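Local coordinates for protein taurine:2-oxoglutarate aminotransferase (Bifidobacterium kashiwanohense PV20-2, PDB 6JIX) that probably transfers the amino group of taurine to 2-oxoglutarate, using pyridoxal 5'-phosphate as its cofactor, at residues F111-G116 / N120-K125; I124-M129 / P274-F279; P349-M354 / L369-T374; E344-P349 / Q428-L433. All blocks are in the same frame, centred on the assembly; numbering follows the deposited sequence.

Interaction 1 (F111-G116 / N120-K125); sequences FFTNGG and NENAIK. With PLP (pyridoxal-5'-phosphate), chain G.
Phe-111 and Asn-122 are brought together by two different first torsions. In Phe-111, CG stands anti to the backbone N (chi1 -177°). In Asn-122, CG turns back beside its own N (chi1 -82°). The Asn-122 amide therefore meets the edge of the ring, with ND2 in the ring plane and 3.4 Å from Phe-111 CE2. Amide and ring planes are 74° apart. The methyl of Thr-113 lies alongside the same amide, Thr-113 CG2 to Asn-122 ND2 3.8 Å. Thr-113 OG1 donates to Gly-115 O at 3.0 Å, in the carbonyl plane and on a lone pair, which ties the turn back to the strand.

Gly-116 is held by both its backbone N and its O. Gly-116 O accepts from Asn-120 N, four residues on, at 3.0 Å. Gly-116 N donates to PLP O1P at 3.0 Å in a nearly straight bond. Asn-120 ND2 passes 3.8 Å from PLP C6. That amide is fixed by Thr-278, Asp-252 and the His-144 carbonyl. Ala-117 N of the same chain and Thr-313 N of the second subunit add further bonds to PLP. A glycine turn between strand and helix, with Gly-116 N bonding the phosphate, is characteristic of the phosphate-binding site in fold-type I PLP enzymes.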
# COMPACT_ATOMS: atom_id res chain seq x y z
N PHE A 111 -12.49 -6.20 -2.07
CA PHE A 111 -11.84 -4.94 -2.41
C PHE A 111 -10.33 -5.13 -2.32
O PHE A 111 -9.78 -5.21 -1.22
CB PHE A 111 -12.30 -3.80 -1.50
CG PHE A 111 -11.70 -2.48 -1.87
CD1 PHE A 111 -12.12 -1.82 -3.02
CD2 PHE A 111 -10.70 -1.92 -1.11
CE1 PHE A 111 -11.57 -0.62 -3.38
CE2 PHE A 111 -10.14 -0.72 -1.47
CZ PHE A 111 -10.58 -0.07 -2.62
N PHE A 112 -9.66 -5.18 -3.48
CA PHE A 112 -8.24 -5.51 -3.50
C PHE A 112 -7.40 -4.27 -3.20
O PHE A 112 -7.65 -3.18 -3.72
CB PHE A 112 -7.85 -6.11 -4.85
CG PHE A 112 -8.32 -7.54 -5.04
CD1 PHE A 112 -7.85 -8.55 -4.21
CD2 PHE A 112 -9.23 -7.86 -6.04
CE1 PHE A 112 -8.29 -9.86 -4.37
CE2 PHE A 112 -9.68 -9.16 -6.21
CZ PHE A 112 -9.21 -10.17 -5.36
N THR A 113 -6.36 -4.48 -2.39
CA THR A 113 -5.43 -3.43 -2.01
C THR A 113 -4.01 -3.93 -2.24
O THR A 113 -3.81 -4.98 -2.85
CB THR A 113 -5.61 -3.06 -0.54
OG1 THR A 113 -5.26 -4.20 0.25
CG2 THR A 113 -7.06 -2.67 -0.26
N ASN A 114 -3.02 -3.18 -1.78
CA ASN A 114 -1.64 -3.56 -1.97
C ASN A 114 -1.06 -4.36 -0.82
O ASN A 114 -0.00 -4.98 -1.00
CB ASN A 114 -0.78 -2.32 -2.22
CG ASN A 114 -0.96 -1.79 -3.61
OD1 ASN A 114 -1.21 -2.57 -4.52
ND2 ASN A 114 -0.88 -0.47 -3.78
N GLY A 115 -1.66 -4.30 0.35
CA GLY A 115 -1.13 -5.00 1.50
C GLY A 115 -2.12 -4.99 2.64
O GLY A 115 -3.32 -4.79 2.42
N GLY A 116 -1.61 -5.16 3.86
CA GLY A 116 -2.46 -5.20 5.02
C GLY A 116 -2.94 -3.85 5.53
O GLY A 116 -4.13 -3.67 5.82
N ASN A 120 -6.92 -2.46 6.00
CA ASN A 120 -7.58 -2.01 7.23
C ASN A 120 -8.06 -0.57 7.12
O ASN A 120 -9.16 -0.25 7.59
CB ASN A 120 -6.64 -2.21 8.42
CG ASN A 120 -6.55 -3.67 8.82
OD1 ASN A 120 -7.51 -4.41 8.65
ND2 ASN A 120 -5.39 -4.09 9.32
N GLU A 121 -7.24 0.31 6.52
CA GLU A 121 -7.67 1.68 6.24
C GLU A 121 -9.00 1.70 5.52
O GLU A 121 -9.90 2.47 5.87
CB GLU A 121 -6.63 2.41 5.39
CG GLU A 121 -5.23 2.49 5.95
CD GLU A 121 -4.94 3.84 6.58
OE1 GLU A 121 -3.75 4.16 6.78
OE2 GLU A 121 -5.91 4.58 6.88
N ASN A 122 -9.13 0.87 4.50
CA ASN A 122 -10.33 0.90 3.69
C ASN A 122 -11.50 0.24 4.41
O ASN A 122 -12.63 0.72 4.31
CB ASN A 122 -10.05 0.25 2.33
CG ASN A 122 -9.37 1.20 1.36
OD1 ASN A 122 -9.87 2.30 1.09
ND2 ASN A 122 -8.20 0.81 0.85
N ALA A 123 -11.23 -0.83 5.17
CA ALA A 123 -12.28 -1.44 5.96
C ALA A 123 -12.86 -0.44 6.95
O ALA A 123 -14.08 -0.31 7.08
CB ALA A 123 -11.76 -2.68 6.69
N ILE A 124 -11.99 0.31 7.62
CA ILE A 124 -12.44 1.41 8.48
C ILE A 124 -13.33 2.38 7.70
O ILE A 124 -14.43 2.73 8.14
CB ILE A 124 -11.23 2.13 9.09
CG1 ILE A 124 -10.53 1.24 10.10
CG2 ILE A 124 -11.65 3.47 9.69
CD1 ILE A 124 -9.14 1.72 10.41
N LYS A 125 -12.83 2.88 6.56
CA LYS A 125 -13.59 3.86 5.79
C LYS A 125 -14.97 3.32 5.43
O LYS A 125 -15.97 4.04 5.52
CB LYS A 125 -12.85 4.26 4.52
CG LYS A 125 -11.78 5.31 4.73
CD LYS A 125 -10.84 5.42 3.54
CE LYS A 125 -11.34 6.43 2.53
NZ LYS A 125 -10.59 6.29 1.25
N1 PLP G . -2.45 -6.62 10.30
C2 PLP G . -1.73 -7.58 10.88
C2A PLP G . -2.38 -8.62 11.78
C3 PLP G . -0.32 -7.64 10.68
O3 PLP G . 0.46 -8.62 11.28
C4 PLP G . 0.29 -6.72 9.87
C4A PLP G . 1.83 -6.82 9.67
O4A PLP G . 2.54 -7.33 10.53
C5 PLP G . -0.52 -5.71 9.27
C6 PLP G . -1.91 -5.69 9.50
C5A PLP G . 0.14 -4.64 8.33
O4P PLP G . 0.34 -5.27 7.11
P PLP G . 1.33 -4.61 6.00
O1P PLP G . 1.22 -5.33 4.73
O2P PLP G . 0.91 -3.24 5.66
O3P PLP G . 2.89 -4.61 6.62

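Interaction 2 (I124-M129 / P274-F279); sequences IKMARM and PDMFTF
Met-276 reaches from its strand to the helix and touches two neighbouring residues there. Met-276 CE, the methyl, lies 3.9 Å from Ala-127 CB and 4.1 Å from Ala-127 N. Met-276 SD passes 4.2 Å from Met-126 CB. The Met-276 chain leaves the backbone extended through chi2 (-179°) and then bends at chi3 (-71°). The bend turns CE onto the helix surface at Ala-127, where the small side chain lets the methyl come near the backbone. All three residues are buried, and the contact is apolar. It is made by side chains, with the methionine of the strand meeting one turn of the helix.

Helix 116-131 here lies against one face of the mixed seven-stranded sheet of the large domain, the core of the fold-type I PLP enzymes. Strand 276-279 is an inner strand of that sheet.

Backbone bonds to Met-249 and Cys-251 of the adjacent strand 248-252 hold Met-276 in place. Val-295 and Ile-299 pack against the Met-276 side chain, and Leu-248 touches Ala-127. Farther out, Met-20 of the second subunit packs on Met-126, so the helix lies between the sheet and the partner chain.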
# COMPACT_ATOMS: atom_id res chain seq x y z
N ILE A 124 -11.99 0.31 7.62
CA ILE A 124 -12.44 1.41 8.48
C ILE A 124 -13.33 2.38 7.70
O ILE A 124 -14.43 2.73 8.14
CB ILE A 124 -11.23 2.13 9.09
CG1 ILE A 124 -10.53 1.24 10.10
CG2 ILE A 124 -11.65 3.47 9.69
CD1 ILE A 124 -9.14 1.72 10.41
N LYS A 125 -12.83 2.88 6.56
CA LYS A 125 -13.59 3.86 5.79
C LYS A 125 -14.97 3.32 5.43
O LYS A 125 -15.97 4.04 5.52
CB LYS A 125 -12.85 4.26 4.52
CG LYS A 125 -11.78 5.31 4.73
CD LYS A 125 -10.84 5.42 3.54
CE LYS A 125 -11.34 6.43 2.53
NZ LYS A 125 -10.59 6.29 1.25
N MET A 126 -15.03 2.06 4.99
CA MET A 126 -16.30 1.47 4.60
C MET A 126 -17.25 1.34 5.80
O MET A 126 -18.45 1.63 5.68
CB MET A 126 -16.05 0.11 3.94
CG MET A 126 -15.14 0.17 2.71
SD MET A 126 -15.18 -1.36 1.75
CE MET A 126 -13.67 -2.17 2.24
N ALA A 127 -16.73 0.94 6.97
CA ALA A 127 -17.60 0.80 8.13
C ALA A 127 -18.19 2.15 8.52
O ALA A 127 -19.37 2.24 8.86
CB ALA A 127 -16.84 0.18 9.30
N ARG A 128 -17.39 3.21 8.48
CA ARG A 128 -17.92 4.53 8.78
C ARG A 128 -18.99 4.94 7.76
O ARG A 128 -20.02 5.51 8.12
CB ARG A 128 -16.79 5.56 8.85
CG ARG A 128 -16.14 5.70 10.21
CD ARG A 128 -14.70 6.15 10.10
NE ARG A 128 -14.10 6.40 11.41
CZ ARG A 128 -12.86 6.86 11.61
NH1 ARG A 128 -12.08 7.14 10.57
NH2 ARG A 128 -12.42 7.07 12.84
N MET A 129 -18.75 4.63 6.47
CA MET A 129 -19.73 4.96 5.43
C MET A 129 -21.00 4.13 5.57
O MET A 129 -22.11 4.66 5.45
CB MET A 129 -19.11 4.76 4.04
CG MET A 129 -18.40 5.99 3.44
SD MET A 129 -17.66 5.67 1.81
CE MET A 129 -15.99 5.22 2.26
N PRO A 274 -17.64 -12.52 10.57
CA PRO A 274 -17.42 -11.07 10.62
C PRO A 274 -18.04 -10.35 9.44
O PRO A 274 -18.16 -10.89 8.34
CB PRO A 274 -15.89 -10.95 10.59
CG PRO A 274 -15.44 -12.19 9.87
CD PRO A 274 -16.39 -13.26 10.31
N ASP A 275 -18.45 -9.09 9.68
CA ASP A 275 -19.05 -8.33 8.58
C ASP A 275 -18.04 -8.04 7.49
O ASP A 275 -18.40 -7.94 6.31
CB ASP A 275 -19.65 -7.05 9.12
CG ASP A 275 -20.79 -7.31 10.04
OD1 ASP A 275 -21.93 -7.40 9.52
OD2 ASP A 275 -20.54 -7.44 11.27
N MET A 276 -16.76 -7.96 7.86
CA MET A 276 -15.67 -7.72 6.93
C MET A 276 -14.45 -8.39 7.52
O MET A 276 -14.36 -8.59 8.72
CB MET A 276 -15.41 -6.22 6.74
CG MET A 276 -16.36 -5.54 5.80
SD MET A 276 -15.98 -3.80 5.59
CE MET A 276 -16.46 -3.12 7.19
N PHE A 277 -13.53 -8.80 6.66
CA PHE A 277 -12.24 -9.18 7.18
C PHE A 277 -11.18 -8.81 6.15
O PHE A 277 -11.45 -8.75 4.94
CB PHE A 277 -12.17 -10.67 7.57
CG PHE A 277 -12.41 -11.63 6.45
CD1 PHE A 277 -13.70 -11.97 6.07
CD2 PHE A 277 -11.34 -12.24 5.78
CE1 PHE A 277 -13.92 -12.86 5.03
CE2 PHE A 277 -11.55 -13.13 4.74
CZ PHE A 277 -12.84 -13.45 4.36
N THR A 278 -9.99 -8.54 6.66
CA THR A 278 -8.89 -8.02 5.86
C THR A 278 -7.78 -9.05 5.81
O THR A 278 -7.60 -9.87 6.72
CB THR A 278 -8.38 -6.72 6.46
OG1 THR A 278 -8.00 -6.98 7.81
CG2 THR A 278 -9.47 -5.63 6.43
N PHE A 279 -7.03 -9.00 4.71
CA PHE A 279 -6.02 -10.00 4.40
C PHE A 279 -4.93 -9.33 3.60
O PHE A 279 -5.16 -8.28 2.99
CB PHE A 279 -6.61 -11.19 3.62
CG PHE A 279 -7.14 -10.82 2.25
CD1 PHE A 279 -8.48 -10.47 2.06
CD2 PHE A 279 -6.30 -10.79 1.17
CE1 PHE A 279 -8.95 -10.12 0.80
CE2 PHE A 279 -6.76 -10.44 -0.09
CZ PHE A 279 -8.08 -10.10 -0.27

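Interaction 3 (P349-M354 / L369-T374); sequences PFLESM and LFSALT
Leu-351 divides its two methyls between Ser-371 and Leu-373, and these three buried residues make all the close contacts between the two segments. Leu-351 CD1 faces the serine, 3.3 Å from Ser-371 OG and 3.4 Å from Ser-371 CB. Leu-351 CD2 meets the other leucine, 3.5 Å from Leu-373 CD2 and 3.8 Å from Leu-373 CG. The two leucine side chains run obliquely across one another. In each, CG lies beside the backbone N (chi1 -62° in Leu-351 and -60° in Leu-373), which sends both branched ends into the interface between helix and strand. Leu-373 CD2 also reaches back to Leu-351 CB at 3.8 Å. Across this contact Ser-371 meets only carbon, but its hydroxyl is not left without a polar partner: OG hydrogen-bonds to Ile-418 O on the next strand. Ile-418 and Ala-364 add further apolar surface around Leu-351.

The packing thins along the helix. Met-354 starts toward the strand, but its end leads away to Asp-437 of helix 426-447. Glu-352 points away from the strand, is exposed to solvent and pairs with Lys-348 in a salt bridge.

A helix laid by its apolar side on a three-stranded antiparallel sheet, here strands 361-367, 370-376 and 415-418, is typical of the C-terminal small domain in class-III aminotransferases.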
# COMPACT_ATOMS: atom_id res chain seq x y z
N PRO A 349 2.76 -30.22 20.90
CA PRO A 349 3.39 -30.99 21.98
C PRO A 349 4.85 -30.65 22.20
O PRO A 349 5.32 -30.64 23.35
CB PRO A 349 3.22 -32.43 21.52
CG PRO A 349 2.08 -32.38 20.52
CD PRO A 349 2.25 -31.09 19.83
N PHE A 350 5.60 -30.33 21.15
CA PHE A 350 7.00 -29.98 21.37
C PHE A 350 7.11 -28.70 22.18
O PHE A 350 7.93 -28.61 23.11
CB PHE A 350 7.74 -29.83 20.04
CG PHE A 350 9.15 -29.30 20.21
CD1 PHE A 350 10.17 -30.16 20.58
CD2 PHE A 350 9.43 -27.95 20.04
CE1 PHE A 350 11.46 -29.68 20.76
CE2 PHE A 350 10.72 -27.45 20.22
CZ PHE A 350 11.74 -28.31 20.58
N LEU A 351 6.31 -27.68 21.84
CA LEU A 351 6.38 -26.42 22.58
C LEU A 351 5.85 -26.58 24.00
O LEU A 351 6.41 -26.02 24.95
CB LEU A 351 5.61 -25.32 21.84
CG LEU A 351 6.05 -24.90 20.44
CD1 LEU A 351 4.90 -24.17 19.76
CD2 LEU A 351 7.31 -24.05 20.47
N GLU A 352 4.75 -27.33 24.16
CA GLU A 352 4.25 -27.64 25.50
C GLU A 352 5.33 -28.30 26.35
O GLU A 352 5.48 -28.00 27.53
CB GLU A 352 3.02 -28.54 25.40
CG GLU A 352 1.76 -27.79 25.07
CD GLU A 352 0.56 -28.69 24.84
OE1 GLU A 352 -0.45 -28.22 24.27
OE2 GLU A 352 0.61 -29.88 25.24
N SER A 353 6.09 -29.21 25.75
CA SER A 353 7.20 -29.86 26.43
C SER A 353 8.37 -28.92 26.67
O SER A 353 9.21 -29.19 27.54
CB SER A 353 7.66 -31.05 25.61
OG SER A 353 8.42 -30.58 24.53
N MET A 354 8.47 -27.82 25.92
CA MET A 354 9.46 -26.81 26.26
C MET A 354 9.08 -26.07 27.53
O MET A 354 9.96 -25.58 28.25
CB MET A 354 9.65 -25.84 25.10
CG MET A 354 10.31 -26.46 23.87
SD MET A 354 12.03 -26.99 24.11
CE MET A 354 11.78 -28.76 24.28
N LEU A 369 0.11 -23.99 12.47
CA LEU A 369 1.51 -23.61 12.51
C LEU A 369 1.66 -22.14 12.92
O LEU A 369 2.50 -21.41 12.40
CB LEU A 369 2.18 -23.91 11.17
CG LEU A 369 2.30 -25.42 10.90
CD1 LEU A 369 2.73 -25.73 9.48
CD2 LEU A 369 3.26 -26.05 11.89
N PHE A 370 0.81 -21.72 13.86
CA PHE A 370 0.76 -20.36 14.42
C PHE A 370 1.02 -20.47 15.92
O PHE A 370 0.11 -20.82 16.69
CB PHE A 370 -0.61 -19.73 14.12
CG PHE A 370 -0.62 -18.23 14.12
CD1 PHE A 370 0.48 -17.50 13.66
CD2 PHE A 370 -1.74 -17.53 14.57
CE1 PHE A 370 0.45 -16.09 13.66
CE2 PHE A 370 -1.77 -16.14 14.57
CZ PHE A 370 -0.67 -15.42 14.12
N SER A 371 2.23 -20.15 16.36
CA SER A 371 2.65 -20.54 17.70
C SER A 371 3.66 -19.55 18.25
O SER A 371 4.34 -18.84 17.49
CB SER A 371 3.27 -21.95 17.70
OG SER A 371 4.65 -21.89 17.37
N ALA A 372 3.77 -19.52 19.58
CA ALA A 372 4.70 -18.62 20.27
C ALA A 372 4.98 -19.13 21.67
O ALA A 372 4.15 -19.81 22.30
CB ALA A 372 4.15 -17.19 20.33
N LEU A 373 6.16 -18.78 22.18
CA LEU A 373 6.56 -19.04 23.55
C LEU A 373 6.68 -17.73 24.31
O LEU A 373 7.27 -16.76 23.81
CB LEU A 373 7.88 -19.79 23.59
CG LEU A 373 7.91 -21.15 22.88
CD1 LEU A 373 9.30 -21.79 23.03
CD2 LEU A 373 6.81 -22.09 23.38
N THR A 374 6.12 -17.69 25.52
CA THR A 374 6.36 -16.57 26.43
C THR A 374 7.62 -16.86 27.25
O THR A 374 7.66 -17.83 28.02
CB THR A 374 5.17 -16.32 27.35
OG1 THR A 374 4.01 -16.03 26.56
CG2 THR A 374 5.48 -15.13 28.22

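Interaction 4 (E344-P349 / Q428-L433); sequences EGILKP and QLEEEL
Ile-346 and Leu-429 run at a slant to each other between two nearly parallel helices. The axes of the two segments come within 10.7 Å and cross at -17°. Leu-429 CD1 lies against the branch point and one methyl of the isoleucine, 4.0 Å from both Ile-346 CB and Ile-346 CG2. The longer branch of Ile-346 extends to the rim. There Ile-346 CD1 lies 4.0 Å from Glu-430 OE2, and the two side chains meet at about a right angle. The Glu-430 chain is bent at chi2 (131°), which brings its carboxylate end nearer to the isoleucine than its CB direction suggests.

One residue on, Leu-347 puts CG anti to its backbone N (chi1 174°). Leu-347 CD1 then meets Leu-433 CD2 at 4.2 Å, again with the side chains crossing at about a right angle. Leu-429 and Leu-433 are one helical turn apart and both point toward the partner helix. Met-343 and Ile-424 also touch Leu-429, and Phe-350 touches Leu-433. Leu-347 also touches Cys-366 of strand 361-367 and Leu-369, so it joins the helix pair to the neighbouring sheet.

The three leucines are buried and Ile-346 is partly exposed; the contacts among them are apolar, carbon to carbon. The Glu-430 carboxylate sits at the exposed edge. At this crossing the helices probably associate mainly through apolar burial, with the charge probably kept hydrated.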
# COMPACT_ATOMS: atom_id res chain seq x y z
N GLU A 344 0.41 -29.44 13.28
CA GLU A 344 0.13 -28.91 14.62
C GLU A 344 0.40 -29.98 15.66
O GLU A 344 0.92 -29.69 16.75
CB GLU A 344 -1.31 -28.41 14.72
CG GLU A 344 -1.68 -27.96 16.13
CD GLU A 344 -3.15 -27.65 16.30
OE1 GLU A 344 -3.60 -26.56 15.89
OE2 GLU A 344 -3.89 -28.50 16.84
N GLY A 345 0.06 -31.23 15.33
CA GLY A 345 0.26 -32.38 16.19
C GLY A 345 1.70 -32.68 16.51
O GLY A 345 1.97 -33.49 17.40
N ILE A 346 2.63 -32.08 15.78
CA ILE A 346 4.05 -32.16 16.10
C ILE A 346 4.50 -30.94 16.88
O ILE A 346 5.16 -31.06 17.92
CB ILE A 346 4.89 -32.31 14.81
CG1 ILE A 346 4.43 -33.51 13.99
CG2 ILE A 346 6.36 -32.37 15.14
CD1 ILE A 346 5.41 -33.87 12.93
N LEU A 347 4.11 -29.75 16.42
CA LEU A 347 4.66 -28.51 16.97
C LEU A 347 4.09 -28.23 18.36
O LEU A 347 4.84 -27.94 19.30
CB LEU A 347 4.41 -27.35 16.00
CG LEU A 347 4.77 -25.94 16.46
CD1 LEU A 347 6.27 -25.75 16.47
CD2 LEU A 347 4.13 -24.93 15.54
N LYS A 348 2.76 -28.35 18.53
CA LYS A 348 2.14 -28.05 19.82
C LYS A 348 2.74 -28.88 20.96
O LYS A 348 3.20 -28.28 21.95
CB LYS A 348 0.63 -28.24 19.70
CG LYS A 348 -0.15 -27.76 20.91
CD LYS A 348 -1.62 -27.61 20.56
CE LYS A 348 -2.40 -27.05 21.74
NZ LYS A 348 -2.91 -28.10 22.65
N PRO A 349 2.76 -30.22 20.90
CA PRO A 349 3.39 -30.99 21.98
C PRO A 349 4.85 -30.65 22.20
O PRO A 349 5.32 -30.64 23.35
CB PRO A 349 3.22 -32.43 21.52
CG PRO A 349 2.08 -32.38 20.52
CD PRO A 349 2.25 -31.09 19.83
N GLN A 428 11.29 -32.22 8.55
CA GLN A 428 11.91 -30.91 8.69
C GLN A 428 11.71 -30.35 10.09
O GLN A 428 12.65 -29.85 10.72
CB GLN A 428 11.35 -29.98 7.62
CG GLN A 428 12.03 -30.13 6.27
CD GLN A 428 11.28 -29.41 5.16
OE1 GLN A 428 10.05 -29.52 5.07
NE2 GLN A 428 12.02 -28.68 4.32
N LEU A 429 10.47 -30.40 10.59
CA LEU A 429 10.23 -30.01 11.98
C LEU A 429 11.19 -30.74 12.91
O LEU A 429 11.85 -30.13 13.76
CB LEU A 429 8.77 -30.30 12.36
CG LEU A 429 7.75 -29.31 11.77
CD1 LEU A 429 6.33 -29.75 12.10
CD2 LEU A 429 8.01 -27.91 12.27
N GLU A 430 11.30 -32.07 12.74
CA GLU A 430 12.17 -32.86 13.61
C GLU A 430 13.63 -32.47 13.50
O GLU A 430 14.43 -32.87 14.36
CB GLU A 430 11.99 -34.36 13.32
CG GLU A 430 10.95 -35.01 14.23
CD GLU A 430 9.94 -35.84 13.46
OE1 GLU A 430 10.34 -36.51 12.47
OE2 GLU A 430 8.74 -35.81 13.85
N GLU A 431 14.02 -31.74 12.46
CA GLU A 431 15.39 -31.27 12.32
C GLU A 431 15.61 -29.89 12.89
O GLU A 431 16.74 -29.58 13.29
CB GLU A 431 15.81 -31.21 10.84
CG GLU A 431 15.35 -32.36 9.94
CD GLU A 431 15.92 -32.23 8.53
OE1 GLU A 431 15.87 -31.10 7.99
OE2 GLU A 431 16.42 -33.26 7.99
N GLU A 432 14.58 -29.05 12.90
CA GLU A 432 14.74 -27.65 13.31
C GLU A 432 14.45 -27.42 14.77
O GLU A 432 15.18 -26.67 15.43
CB GLU A 432 13.82 -26.75 12.48
CG GLU A 432 14.18 -26.68 11.01
CD GLU A 432 15.63 -26.31 10.76
OE1 GLU A 432 16.25 -25.54 11.56
OE2 GLU A 432 16.16 -26.82 9.75
N LEU A 433 13.40 -28.06 15.30
CA LEU A 433 12.99 -27.81 16.68
C LEU A 433 14.10 -28.06 17.68
O LEU A 433 14.22 -27.26 18.63
CB LEU A 433 11.75 -28.65 17.00
CG LEU A 433 10.53 -28.12 16.24
CD1 LEU A 433 9.27 -28.87 16.60
CD2 LEU A 433 10.37 -26.61 16.47

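The four contacts form two pairs on opposite sides of the chain's centre. Interactions 1 and 2 share Ile-124 and Lys-125 on helix 116-131, and their centres are 8 Å apart. Asn-120 OD1, of a residue lining the PLP pocket, makes a probable hydrogen bond of 2.7 Å with Thr-278 OG1. Interaction 1 bonds PLP, whereas the Met-276 side chain of interaction 2 is about 13 Å from PLP. Interactions 3 and 4 share Pro-349 on helix 336-357, with centres 9 Å apart. Ser-371 OG packs 3.6 Å from Leu-347 CD2. The two pairs lie 32 to 36 Å apart between centres. The Ser-371 side chain is about 8 Å from that of Thr-409, which binds glutamate.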